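Local coordinates for protein acyltransferase (Streptococcus pneumoniae, PDB 5UG1) that probably transfers acetyl groups onto hydroxyls of peptidoglycan sugars, acting as the C-terminal catalytic domain of a peptidoglycan O-acetyltransferase, at residues L46-Q50 with N51-P55. Numbering follows the deposited sequence.
Sequences LNNSQ and NKFLP
N48 and F53 are joined through the backbone in a Schellman motif that ends helix 38-50 and turns the chain toward strand 57-61 of the parallel sheet. F53 N donates to N48 O at 2.9 Å, with an N-H...O angle of 142°. Inside this loop K52 N bonds to S49 O, also at 2.9 Å. That donor stands well above the carbonyl plane of S49. K52 is the C-prime residue, and its positive phi (63°) turns the chain out of the helix. N51 N still makes a helical bond to N47 O at 3.2 Å. N48 O also receives weak bonds from N51 N and L54 N, so several backbone amides converge on one carbonyl.

The apolar contacts come from L54, whose side chain points back against the last helical turn. With CG anti to the backbone N (chi1 -160°), it lays one methyl on each of two helix residues. L54 CD1 meets N48 CB and L54 CD2 meets S49 CB, each at 4.0 Å. L54 and N48 also touch M7 of strand 6-10, which ties the helix end to the sheet.

The side chains of N48 and F53 cross at about a right angle. N48 ND2 is hydrogen-bonded to I44 O, one turn back in the helix. On the other arm of the amide, N48 OD1 sits at the edge of the F53 ring, near its plane, and lies 3.5 Å from F53 CB.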
loop_
_atom_site.group_PDB
_atom_site.type_symbol
_atom_site.label_atom_id
_atom_site.label_comp_id
_atom_site.label_asym_id
_atom_site.label_seq_id
_atom_site.Cartn_x
_atom_site.Cartn_y
_atom_site.Cartn_z
ATOM N N LEU A 46 -7.986 -2.554 12.488
ATOM C CA LEU A 46 -9.090 -2.877 13.392
ATOM C C LEU A 46 -9.119 -1.966 14.615
ATOM O O LEU A 46 -10.200 -1.610 15.101
ATOM C CB LEU A 46 -8.995 -4.327 13.830
ATOM C CG LEU A 46 -9.221 -5.331 12.705
ATOM C CD1 LEU A 46 -9.020 -6.731 13.258
ATOM C CD2 LEU A 46 -10.617 -5.145 12.094
ATOM N N ASN A 47 -7.954 -1.613 15.164
ATOM C CA ASN A 47 -7.945 -0.650 16.262
ATOM C C ASN A 47 -8.632 0.644 15.840
ATOM O O ASN A 47 -9.474 1.181 16.570
ATOM C CB ASN A 47 -6.511 -0.382 16.734
ATOM C CG ASN A 47 -6.000 -1.441 17.730
ATOM O OD1 ASN A 47 -6.774 -2.118 18.395
ATOM N ND2 ASN A 47 -4.686 -1.562 17.839
ATOM N N ASN A 48 -8.318 1.138 14.638
ATOM C CA ASN A 48 -8.948 2.366 14.156
ATOM C C ASN A 48 -10.438 2.167 13.889
ATOM O O ASN A 48 -11.247 3.053 14.186
ATOM C CB ASN A 48 -8.241 2.874 12.897
ATOM C CG ASN A 48 -7.018 3.741 13.212
ATOM O OD1 ASN A 48 -7.129 4.959 13.402
ATOM N ND2 ASN A 48 -5.850 3.120 13.246
ATOM N N SER A 49 -10.824 1.015 13.336
ATOM C CA SER A 49 -12.244 0.730 13.144
ATOM C C SER A 49 -12.999 0.723 14.472
ATOM O O SER A 49 -14.074 1.326 14.598
ATOM C CB SER A 49 -12.413 -0.611 12.427
ATOM O OG SER A 49 -13.782 -0.975 12.323
ATOM N N GLN A 50 -12.447 0.047 15.480
ATOM C CA GLN A 50 -13.139 -0.094 16.753
ATOM C C GLN A 50 -13.229 1.223 17.525
ATOM O O GLN A 50 -14.072 1.349 18.419
ATOM C CB GLN A 50 -12.450 -1.191 17.578
ATOM C CG GLN A 50 -12.776 -2.597 17.022
ATOM C CD GLN A 50 -11.671 -3.642 17.195
ATOM O OE1 GLN A 50 -10.888 -3.618 18.152
ATOM N NE2 GLN A 50 -11.623 -4.585 16.259
ATOM N N ASN A 51 -12.404 2.213 17.192
ATOM C CA ASN A 51 -12.547 3.547 17.757
ATOM C C ASN A 51 -13.252 4.509 16.807
ATOM O O ASN A 51 -13.307 5.709 17.090
ATOM C CB ASN A 51 -11.180 4.106 18.156
ATOM C CG ASN A 51 -10.489 3.271 19.228
ATOM O OD1 ASN A 51 -9.344 2.855 19.057
ATOM N ND2 ASN A 51 -11.180 3.025 20.334
ATOM N N LYS A 52 -13.779 4.009 15.686
ATOM C CA LYS A 52 -14.532 4.777 14.690
ATOM C C LYS A 52 -13.703 5.876 14.023
ATOM O O LYS A 52 -14.251 6.869 13.529
ATOM C CB LYS A 52 -15.817 5.355 15.301
ATOM C CG LYS A 52 -16.828 4.261 15.656
ATOM C CD LYS A 52 -17.559 4.605 16.927
ATOM C CE LYS A 52 -18.199 3.387 17.567
ATOM N NZ LYS A 52 -18.879 3.749 18.856
ATOM N N PHE A 53 -12.388 5.699 13.975
ATOM C CA PHE A 53 -11.501 6.577 13.232
ATOM C C PHE A 53 -11.258 6.113 11.797
ATOM O O PHE A 53 -10.767 6.900 10.976
ATOM C CB PHE A 53 -10.159 6.667 13.944
ATOM C CG PHE A 53 -10.238 7.237 15.323
ATOM C CD1 PHE A 53 -11.111 8.271 15.615
ATOM C CD2 PHE A 53 -9.416 6.751 16.330
ATOM C CE1 PHE A 53 -11.173 8.805 16.906
ATOM C CE2 PHE A 53 -9.467 7.283 17.615
ATOM C CZ PHE A 53 -10.350 8.312 17.903
ATOM N N LEU A 54 -11.583 4.871 11.475
ATOM C CA LEU A 54 -11.310 4.351 10.140
ATOM C C LEU A 54 -12.335 4.901 9.153
ATOM O O LEU A 54 -13.531 4.641 9.312
ATOM C CB LEU A 54 -11.346 2.826 10.139
ATOM C CG LEU A 54 -10.621 2.153 8.975
ATOM C CD1 LEU A 54 -9.141 2.510 9.052
ATOM C CD2 LEU A 54 -10.812 0.627 8.953
ATOM N N PRO A 55 -11.926 5.651 8.144
ATOM C CA PRO A 55 -12.882 6.166 7.158
ATOM C C PRO A 55 -13.122 5.123 6.074
ATOM O O PRO A 55 -12.545 4.038 6.095
ATOM C CB PRO A 55 -12.164 7.392 6.606
ATOM C CG PRO A 55 -10.715 6.940 6.606
ATOM C CD PRO A 55 -10.557 6.128 7.871
#